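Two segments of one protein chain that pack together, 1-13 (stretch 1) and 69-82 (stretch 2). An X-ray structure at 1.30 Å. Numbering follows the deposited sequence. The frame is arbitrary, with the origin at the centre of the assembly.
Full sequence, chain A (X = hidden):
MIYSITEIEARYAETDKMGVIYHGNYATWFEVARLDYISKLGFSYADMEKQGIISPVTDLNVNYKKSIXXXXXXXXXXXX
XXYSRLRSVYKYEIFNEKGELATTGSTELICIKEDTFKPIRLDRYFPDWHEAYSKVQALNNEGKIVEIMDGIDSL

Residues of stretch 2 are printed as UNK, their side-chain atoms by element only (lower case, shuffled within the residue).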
ATOM      1  N   MET A   1      -1.004 -33.114   1.717  1.00 25.64           N
ATOM      2  CA  MET A   1       0.062 -32.283   1.184  1.00 23.24           C
ATOM      3  C   MET A   1       1.044 -31.872   2.293  1.00 20.95           C
ATOM      4  O   MET A   1       0.737 -31.930   3.511  1.00 21.46           O
ATOM      5  CB  MET A   1      -0.497 -31.017   0.591  1.00 25.89           C
ATOM      6  CG  MET A   1      -1.596 -31.024  -0.423  1.00 32.64           C
ATOM      7  SD  MET A   1      -1.051 -31.936  -1.860  1.00 40.96           S
ATOM      8  CE  MET A   1      -2.564 -32.072  -2.775  1.00 43.98           C
ATOM      9  N   ILE A   2       2.254 -31.529   1.874  1.00 19.25           N
ATOM     10  CA  ILE A   2       3.248 -30.882   2.660  1.00 17.76           C
ATOM     11  C   ILE A   2       2.884 -29.404   2.776  1.00 17.65           C
ATOM     12  O   ILE A   2       2.713 -28.752   1.700  1.00 18.38           O
ATOM     13  CB  ILE A   2       4.646 -31.027   2.035  1.00 20.13           C
ATOM     14  CG1 ILE A   2       5.153 -32.499   1.886  1.00 27.63           C
ATOM     15  CG2 ILE A   2       5.650 -30.175   2.758  1.00 23.13           C
ATOM     16  CD1 ILE A   2       4.604 -33.468   2.782  1.00 29.71           C
ATOM     17  N   TYR A   3       2.715 -28.837   3.916  1.00 16.35           N
ATOM     18  CA  TYR A   3       2.247 -27.465   4.050  1.00 15.58           C
ATOM     19  C   TYR A   3       2.857 -26.737   5.152  1.00 16.37           C
ATOM     20  O   TYR A   3       3.426 -27.351   6.108  1.00 18.28           O
ATOM     21  CB  TYR A   3       0.744 -27.431   4.197  1.00 17.55           C
ATOM     22  CG  TYR A   3       0.157 -28.021   5.539  1.00 18.06           C
ATOM     23  CD1 TYR A   3      -0.012 -27.280   6.636  1.00 18.22           C
ATOM     24  CD2 TYR A   3      -0.104 -29.400   5.644  1.00 21.58           C
ATOM     25  CE1 TYR A   3      -0.496 -27.816   7.907  1.00 20.02           C
ATOM     26  CE2 TYR A   3      -0.562 -29.973   6.853  1.00 21.20           C
ATOM     27  CZ  TYR A   3      -0.681 -29.149   7.925  1.00 22.25           C
ATOM     28  OH  TYR A   3      -1.198 -29.619   9.177  1.00 23.84           O
ATOM     29  N   SER A   4       2.892 -25.400   5.164  1.00 16.29           N
ATOM     30  CA  SER A   4       3.286 -24.554   6.230  1.00 16.03           C
ATOM     31  C   SER A   4       2.023 -23.828   6.796  1.00 16.16           C
ATOM     32  O   SER A   4       1.013 -23.696   6.106  1.00 16.95           O
ATOM     33  CB  SER A   4       4.363 -23.543   5.828  1.00 18.43           C
ATOM     34  OG  SER A   4       3.861 -22.759   4.771  1.00 18.48           O
ATOM     35  N   ILE A   5       2.156 -23.359   8.056  1.00 17.08           N
ATOM     36  CA  ILE A   5       1.200 -22.440   8.663  1.00 18.12           C
ATOM     37  C   ILE A   5       1.884 -21.228   9.086  1.00 17.39           C
ATOM     38  O   ILE A   5       2.922 -21.261   9.793  1.00 17.93           O
ATOM     39  CB  ILE A   5       0.490 -23.083   9.944  1.00 18.07           C
ATOM     40  CG1 ILE A   5      -0.238 -24.319   9.527  1.00 19.78           C
ATOM     41  CG2 ILE A   5      -0.405 -21.997  10.629  1.00 19.78           C
ATOM     42  CD1 ILE A   5      -1.463 -24.150   8.758  1.00 20.14           C
ATOM     43  N   THR A   6       1.404 -20.055   8.601  1.00 16.52           N
ATOM     44  CA  THR A   6       1.944 -18.789   8.946  1.00 16.70           C
ATOM     45  C   THR A   6       0.939 -17.956   9.682  1.00 18.94           C
ATOM     46  O   THR A   6      -0.189 -17.737   9.172  1.00 18.78           O
ATOM     47  CB  THR A   6       2.347 -18.034   7.651  1.00 18.05           C
ATOM     48  OG1 THR A   6       3.161 -18.850   6.815  1.00 18.65           O
ATOM     49  CG2 THR A   6       3.047 -16.715   7.940  1.00 20.34           C
ATOM     50  N   GLU A   7       1.297 -17.357  10.801  1.00 18.13           N
ATOM     51  CA  GLU A   7       0.378 -16.469  11.533  1.00 20.02           C
ATOM     52  C   GLU A   7       0.670 -15.031  11.091  1.00 17.67           C
ATOM     53  O   GLU A   7       1.827 -14.591  11.047  1.00 20.11           O
ATOM     54  CB  GLU A   7       0.626 -16.598  13.037  1.00 23.82           C
ATOM     55  CG  GLU A   7       0.286 -17.999  13.558  1.00 33.22           C
ATOM     56  CD  GLU A   7       0.310 -18.024  15.103  1.00 44.85           C
ATOM     57  OE1 GLU A   7      -0.567 -17.370  15.703  1.00 60.18           O
ATOM     58  OE2 GLU A   7       1.227 -18.646  15.688  1.00 54.27           O
ATOM     59  N   ILE A   8      -0.403 -14.295  10.817  1.00 16.59           N
ATOM     60  CA  ILE A   8      -0.353 -12.907  10.444  1.00 17.81           C
ATOM     61  C   ILE A   8      -1.342 -12.127  11.316  1.00 18.25           C
ATOM     62  O   ILE A   8      -2.489 -12.535  11.459  1.00 20.14           O
ATOM     63  CB  ILE A   8      -0.693 -12.733   8.938  1.00 17.80           C
ATOM     64  CG1 ILE A   8       0.297 -13.544   8.074  1.00 17.81           C
ATOM     65  CG2 ILE A   8      -0.777 -11.243   8.582  1.00 20.09           C
ATOM     66  CD1 ILE A   8       0.031 -13.403   6.580  1.00 18.73           C
ATOM     67  N   GLU A   9      -0.907 -11.019  11.852  1.00 17.47           N
ATOM     68  CA  GLU A   9      -1.826 -10.151  12.615  1.00 18.15           C
ATOM     69  C   GLU A   9      -2.182  -8.976  11.722  1.00 19.06           C
ATOM     70  O   GLU A   9      -1.301  -8.244  11.271  1.00 18.80           O
ATOM     71  CB  GLU A   9      -1.126  -9.655  13.880  1.00 21.07           C
ATOM     72  CG  GLU A   9      -2.015  -8.734  14.691  1.00 28.52           C
ATOM     73  CD  GLU A   9      -1.883  -8.935  16.183  1.00 43.62           C
ATOM     74  OE1 GLU A   9      -0.749  -9.045  16.688  1.00 49.32           O
ATOM     75  OE2 GLU A   9      -2.933  -9.046  16.856  1.00 55.44           O
ATOM     76  N   ALA A  10      -3.469  -8.789  11.457  1.00 16.62           N
ATOM     77  CA  ALA A  10      -3.931  -7.722  10.626  1.00 17.40           C
ATOM     78  C   ALA A  10      -3.509  -6.385  11.159  1.00 17.09           C
ATOM     79  O   ALA A  10      -3.432  -6.164  12.414  1.00 19.95           O
ATOM     80  CB  ALA A  10      -5.426  -7.786  10.485  1.00 19.40           C
ATOM     81  N   ARG A  11      -3.262  -5.412  10.305  1.00 16.04           N
ATOM     82  CA  ARG A  11      -2.882  -4.056  10.679  1.00 16.04           C
ATOM     83  C   ARG A  11      -4.022  -3.110  10.376  1.00 15.98           C
ATOM     84  O   ARG A  11      -4.748  -3.277   9.427  1.00 16.45           O
ATOM     85  CB  ARG A  11      -1.646  -3.613   9.846  1.00 16.38           C
ATOM     86  CG  ARG A  11      -0.401  -4.420  10.201  1.00 16.29           C
ATOM     87  CD  ARG A  11       0.658  -4.221   9.157  1.00 16.62           C
ATOM     88  NE  ARG A  11       1.904  -4.865   9.521  1.00 17.43           N
ATOM     89  CZ  ARG A  11       3.063  -4.804   8.841  1.00 16.72           C
ATOM     90  NH1 ARG A  11       3.117  -4.091   7.788  1.00 17.16           N
ATOM     91  NH2 ARG A  11       4.111  -5.382   9.385  1.00 18.79           N
ATOM     92  N   TYR A  12      -4.124  -2.044  11.185  1.00 16.34           N
ATOM     93  CA  TYR A  12      -5.126  -1.018  10.916  1.00 17.59           C
ATOM     94  C   TYR A  12      -5.000  -0.420   9.547  1.00 16.08           C
ATOM     95  O   TYR A  12      -5.955  -0.182   8.831  1.00 17.68           O
ATOM     96  CB  TYR A  12      -4.945   0.059  12.019  1.00 19.04           C
ATOM     97  CG  TYR A  12      -6.064   1.091  12.024  1.00 20.39           C
ATOM     98  CD1 TYR A  12      -6.107   2.203  11.200  1.00 21.84           C
ATOM     99  CD2 TYR A  12      -7.197   0.823  12.795  1.00 23.51           C
ATOM    100  CE1 TYR A  12      -7.243   3.044  11.177  1.00 23.55           C
ATOM    101  CE2 TYR A  12      -8.241   1.696  12.855  1.00 26.95           C
ATOM    102  CZ  TYR A  12      -8.222   2.742  12.002  1.00 25.45           C
ATOM    103  OH  TYR A  12      -9.313   3.736  11.987  1.00 37.14           O
ATOM    104  N   ALA A  13      -3.769  -0.266   9.094  1.00 17.03           N
ATOM    105  CA  ALA A  13      -3.498   0.301   7.748  1.00 16.61           C
ATOM    106  C   ALA A  13      -4.029  -0.587   6.653  1.00 15.66           C
ATOM    107  O   ALA A  13      -4.238  -0.095   5.548  1.00 17.05           O
ATOM    108  CB  ALA A  13      -2.020   0.386   7.482  1.00 17.47           C
ATOM    109  N   UNK A  69     -12.605  -8.912   9.500  1.00 27.06           N
ATOM    110  CA  UNK A  69     -12.777  -7.625  10.183  1.00 26.34           C
ATOM    111  C   UNK A  69     -11.608  -7.422  11.090  1.00 26.90           C
ATOM    112  O   UNK A  69     -11.185  -8.288  11.848  1.00 26.01           O
ATOM    113  c   UNK A  69     -15.325  -7.631  10.111  1.00 29.82           C
ATOM    114  c   UNK A  69     -14.038  -7.640  10.974  1.00 26.22           C
ATOM    115  c   UNK A  69     -17.611  -7.657   8.581  1.00 38.13           C
ATOM    116  c   UNK A  69     -15.838  -8.825   9.685  1.00 28.90           C
ATOM    117  c   UNK A  69     -15.945  -6.446   9.806  1.00 33.50           C
ATOM    118  c   UNK A  69     -16.979  -8.856   8.904  1.00 35.12           C
ATOM    119  c   UNK A  69     -17.146  -6.427   9.050  1.00 33.90           C
ATOM    120  N   UNK A  70     -10.963  -6.268  11.007  1.00 31.14           N
ATOM    121  CA  UNK A  70      -9.881  -5.884  11.855  1.00 25.28           C
ATOM    122  C   UNK A  70     -10.465  -5.553  13.390  1.00 24.16           C
ATOM    123  O   UNK A  70     -11.557  -5.005  13.474  1.00 31.04           O
ATOM    124  c   UNK A  70      -7.819  -2.611  14.186  1.00 26.03           C
ATOM    125  c   UNK A  70      -6.454  -2.977  13.991  1.00 28.62           C
ATOM    126  c   UNK A  70      -8.730  -3.109  13.290  1.00 30.39           C
ATOM    127  c   UNK A  70      -8.315  -3.977  12.225  1.00 24.89           C
ATOM    128  c   UNK A  70      -6.109  -3.890  13.135  1.00 27.52           C
ATOM    129  c   UNK A  70      -7.008  -4.347  12.207  1.00 27.16           C
ATOM    130  c   UNK A  70      -9.327  -4.577  11.299  1.00 33.92           C
ATOM    131  o   UNK A  70      -5.604  -2.518  14.925  1.00 29.87           O
ATOM    132  N   UNK A  71      -9.717  -5.852  14.390  1.00 23.18           N
ATOM    133  CA  UNK A  71      -8.483  -6.567  14.495  1.00 23.27           C
ATOM    134  C   UNK A  71      -8.669  -8.106  14.202  1.00 25.03           C
ATOM    135  O   UNK A  71      -9.790  -8.666  14.412  1.00 25.82           O
ATOM    136  c   UNK A  71     -10.264  -5.565  15.747  1.00 29.04           C
ATOM    137  c   UNK A  71      -9.230  -6.205  16.634  1.00 29.86           C
ATOM    138  c   UNK A  71      -7.977  -6.293  15.878  1.00 32.01           C
ATOM    139  N   UNK A  72      -7.615  -8.819  13.828  1.00 20.79           N
ATOM    140  CA  UNK A  72      -7.695 -10.278  13.659  1.00 21.49           C
ATOM    141  C   UNK A  72      -6.358 -10.878  13.554  1.00 21.65           C
ATOM    142  O   UNK A  72      -5.496 -10.376  12.766  1.00 20.65           O
ATOM    143  o   UNK A  72     -11.149 -11.242  12.839  1.00 29.43           O
ATOM    144  c   UNK A  72      -8.427 -10.630  12.342  1.00 23.11           C
ATOM    145  c   UNK A  72     -10.446 -12.192  12.611  1.00 30.77           C
ATOM    146  o   UNK A  72     -10.880 -13.312  12.753  1.00 30.28           O
ATOM    147  c   UNK A  72      -8.998 -12.022  12.167  1.00 23.57           C
ATOM    148  N   UNK A  73      -6.117 -12.026  14.186  1.00 21.13           N
ATOM    149  CA  UNK A  73      -4.946 -12.882  13.973  1.00 19.24           C
ATOM    150  C   UNK A  73      -5.384 -14.014  13.116  1.00 20.57           C
ATOM    151  O   UNK A  73      -6.393 -14.752  13.381  1.00 22.57           O
ATOM    152  c   UNK A  73      -4.553 -13.487  15.321  1.00 23.37           C
ATOM    153  c   UNK A  73      -3.882 -12.715  17.627  1.00 41.15           C
ATOM    154  c   UNK A  73      -2.387 -12.584  17.827  1.00 53.45           C
ATOM    155  n   UNK A  73      -2.085 -11.228  18.334  1.00 58.29           N
ATOM    156  c   UNK A  73      -4.246 -12.332  16.197  1.00 32.85           C
ATOM    157  N   UNK A  74      -4.821 -14.180  11.940  1.00 18.42           N
ATOM    158  CA  UNK A  74      -5.170 -15.246  11.005  1.00 18.86           C
ATOM    159  C   UNK A  74      -4.062 -16.273  10.829  1.00 16.87           C
ATOM    160  O   UNK A  74      -2.886 -15.987  11.169  1.00 18.85           O
ATOM    161  c   UNK A  74      -6.678 -13.664   9.660  1.00 19.96           C
ATOM    162  c   UNK A  74      -4.353 -14.084   8.870  1.00 18.34           C
ATOM    163  c   UNK A  74      -5.567 -14.661   9.625  1.00 18.48           C
ATOM    164  N   UNK A  75      -4.413 -17.454  10.310  1.00 17.12           N
ATOM    165  CA  UNK A  75      -3.428 -18.460   9.999  1.00 17.79           C
ATOM    166  C   UNK A  75      -3.571 -18.786   8.557  1.00 19.54           C
ATOM    167  O   UNK A  75      -4.652 -18.965   8.009  1.00 18.99           O
ATOM    168  c   UNK A  75      -3.447 -19.464  12.348  1.00 26.51           C
ATOM    169  c   UNK A  75      -3.671 -19.732  10.837  1.00 21.36           C
ATOM    170  c   UNK A  75      -3.771 -20.648  13.255  1.00 41.27           C
ATOM    171  c   UNK A  75      -3.723 -20.084  14.691  1.00 44.92           C
ATOM    172  n   UNK A  75      -2.445 -19.309  14.971  1.00 44.00           N
ATOM    173  N   UNK A  76      -2.436 -18.761   7.835  1.00 17.41           N
ATOM    174  CA  UNK A  76      -2.368 -19.021   6.394  1.00 17.14           C
ATOM    175  C   UNK A  76      -1.723 -20.370   6.151  1.00 16.41           C
ATOM    176  O   UNK A  76      -0.587 -20.532   6.596  1.00 17.79           O
ATOM    177  c   UNK A  76      -1.655 -17.921   5.591  1.00 16.73           C
ATOM    178  c   UNK A  76      -2.175 -16.558   5.955  1.00 18.50           C
ATOM    179  c   UNK A  76      -1.813 -18.255   4.132  1.00 17.07           C
ATOM    180  N   UNK A  77      -2.398 -21.290   5.546  1.00 16.54           N
ATOM    181  CA  UNK A  77      -1.915 -22.632   5.180  1.00 16.45           C
ATOM    182  C   UNK A  77      -1.451 -22.514   3.736  1.00 16.80           C
ATOM    183  O   UNK A  77      -2.243 -22.119   2.873  1.00 17.59           O
ATOM    184  c   UNK A  77      -3.006 -23.684   5.356  1.00 17.40           C
ATOM    185  n   UNK A  77      -4.532 -28.393   5.312  1.00 31.47           N
ATOM    186  c   UNK A  77      -2.583 -25.086   4.959  1.00 20.23           C
ATOM    187  c   UNK A  77      -3.750 -26.055   5.258  1.00 23.88           C
ATOM    188  c   UNK A  77      -3.351 -27.485   5.020  1.00 24.26           C
ATOM    189  N   UNK A  78      -0.210 -22.911   3.435  1.00 15.94           N
ATOM    190  CA  UNK A  78       0.436 -22.847   2.118  1.00 16.85           C
ATOM    191  C   UNK A  78       0.943 -24.149   1.674  1.00 16.26           C
ATOM    192  O   UNK A  78       1.613 -24.808   2.505  1.00 17.44           O
ATOM    193  c   UNK A  78       2.194 -21.661   0.754  1.00 17.83           C
ATOM    194  c   UNK A  78       1.575 -21.849   2.163  1.00 16.59           C
ATOM    195  o   UNK A  78       1.164 -20.591   2.620  1.00 18.60           O
ATOM    196  N   UNK A  79       0.749 -24.504   0.448  1.00 15.61           N
ATOM    197  CA  UNK A  79       1.384 -25.735  -0.114  1.00 15.66           C
ATOM    198  C   UNK A  79       1.616 -25.520  -1.593  1.00 17.60           C
ATOM    199  O   UNK A  79       1.154 -24.521  -2.207  1.00 16.34           O
ATOM    200  n   UNK A  79      -2.336 -27.586  -2.120  1.00 19.93           N
ATOM    201  c   UNK A  79      -1.007 -27.709  -1.786  1.00 20.19           C
ATOM    202  c   UNK A  79      -2.412 -25.752   0.933  1.00 19.24           C
ATOM    203  c   UNK A  79      -2.006 -26.532  -0.177  1.00 18.41           C
ATOM    204  c   UNK A  79      -4.618 -25.797   0.084  1.00 21.11           C
ATOM    205  c   UNK A  79      -0.738 -27.050  -0.609  1.00 18.61           C
ATOM    206  c   UNK A  79      -3.710 -25.399   1.004  1.00 21.80           C
ATOM    207  c   UNK A  79      -2.950 -26.871  -1.142  1.00 19.06           C
ATOM    208  c   UNK A  79      -4.349 -26.552  -0.982  1.00 20.67           C
ATOM    209  c   UNK A  79       0.527 -27.011   0.060  1.00 18.03           C
ATOM    210  N   UNK A  80       2.497 -26.311  -2.187  1.00 15.99           N
ATOM    211  CA  UNK A  80       2.805 -26.268  -3.613  1.00 16.43           C
ATOM    212  C   UNK A  80       1.915 -27.266  -4.322  1.00 17.02           C
ATOM    213  O   UNK A  80       2.102 -28.510  -4.217  1.00 19.23           O
ATOM    214  c   UNK A  80       4.501 -26.533  -5.379  1.00 17.03           C
ATOM    215  c   UNK A  80       4.289 -26.503  -3.848  1.00 16.20           C
ATOM    216  c   UNK A  80       5.123 -25.444  -3.166  1.00 17.38           C
ATOM    217  N   UNK A  81       0.898 -26.822  -5.049  1.00 17.77           N
ATOM    218  CA  UNK A  81      -0.016 -27.696  -5.781  1.00 18.91           C
ATOM    219  C   UNK A  81       0.664 -28.314  -6.938  1.00 20.08           C
ATOM    220  O   UNK A  81       0.395 -29.478  -7.286  1.00 22.31           O
ATOM    221  o   UNK A  81      -3.665 -29.567  -6.737  1.00 37.41           O
ATOM    222  c   UNK A  81      -2.325 -27.668  -6.894  1.00 24.55           C
ATOM    223  c   UNK A  81      -2.942 -28.742  -6.075  1.00 29.74           C
ATOM    224  o   UNK A  81      -2.921 -28.739  -4.785  1.00 32.47           O
ATOM    225  c   UNK A  81      -1.222 -26.876  -6.204  1.00 20.91           C
ATOM    226  N   UNK A  82       1.518 -27.555  -7.638  1.00 18.46           N
ATOM    227  CA  UNK A  82       2.198 -28.072  -8.833  1.00 20.27           C
ATOM    228  C   UNK A  82       3.613 -27.488  -8.884  1.00 19.20           C
ATOM    229  O   UNK A  82       3.780 -26.258  -8.815  1.00 19.90           O
ATOM    230  c   UNK A  82      -0.835 -27.064 -11.186  1.00 40.54           C
ATOM    231  c   UNK A  82      -0.056 -27.947 -10.198  1.00 31.19           C
ATOM    232  c   UNK A  82       1.482 -27.668 -10.111  1.00 22.77           C
ATOM    233  n   UNK A  82      -2.604 -27.719 -12.838  1.00 53.64           N
ATOM    234  c   UNK A  82      -2.244 -27.643 -11.376  1.00 45.65           C
TER
HETATM  235  O   HOH W   1       3.748 -28.559  -0.792  1.00 16.91           O
HETATM  236  O   HOH W   2       1.972 -20.761   5.327  1.00 18.23           O
HETATM  237  O   HOH W   3      -5.165  -7.461  14.177  1.00 26.77           O

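Position 69 carries one carbon and then a ring of six carbons without a heteroatom, out of contact with stretch 1: Phe 69. At position 70 the same framework bears one oxygen, a phenol, so this is Tyr 70; the edge of the Tyr 12 ring meets its face, centroids 5.5 Å apart and planes at 87°. Three carbons at position 71 close a ring onto the backbone N, after a cis peptide bond: Pro 71.

Position 72 has three carbons, the third carrying two oxygens, a carboxylate on a two-carbon stem: Glu 72. Its backbone O accepts from Ala 10 N at 2.9 Å. Position 73 is four carbons in a row ending in nitrogen, and that nitrogen lies by the Glu 9 carboxylate: Lys 73, with NZ 2.8 Å from Glu 9 OE2 in a salt bridge. At position 74 one carbon carries two others, packed on Ile 8: Val 74, its CG2 3.9 Å from Ile 8 CB.

Position 75 repeats the four-carbon chain with terminal nitrogen, and Lys 75 NZ forms a salt bridge with Glu 7 OE1 at 2.8 Å. Position 76 is again a three-carbon fork: Val 76, whose CG2 lies 3.9 Å from Ile 8 CD1. Position 77 holds a third four-carbon chain ending in nitrogen, fully extended over the Tyr 3 ring. This is Lys 77; CE makes a CH-pi contact, and NZ, 4.5 Å from the ring centroid and 7° off the normal, a cation-pi interaction.

At position 78 one carbon carries an oxygen and a carbon: Thr 78. Its OG1 and Ser 4 OG each lie 2.8 Å from water 2, which also bonds Thr 6 OG1. Position 79 has one carbon, then fused five- and six-membered rings with one nitrogen: Trp 79. Met 1 CG sits over its five-membered ring, 3.6 Å from CD1. Position 80, a three-carbon fork, is Val 80; its backbone N reaches Ile 2 O through water 1. Position 81 has three carbons and a terminal pair of oxygens: Glu 81, whose OE1 accepts from Trp 79 NE1 at 3.0 Å. Position 82, four carbons ending in nitrogen beyond reach of stretch 1, is Lys 82.

The contact is an antiparallel strand pairing, burying 1056 Å². Paired backbone hydrogen bonds at Ser 4–Thr 78, Thr 6–Val 76 and Ile 8–Val 74 fix the register. Alternation places these six side chains on one face, largely buried, while Glu 7, Glu 9 and the three strand lysines share the other, where the two salt bridges and the cation-pi and CH-pi contacts of Lys 77 with the Tyr 3 ring supplement the backbone ladder.

Stretch 2, residues 69-82: FYPEKVKVKTWVEK
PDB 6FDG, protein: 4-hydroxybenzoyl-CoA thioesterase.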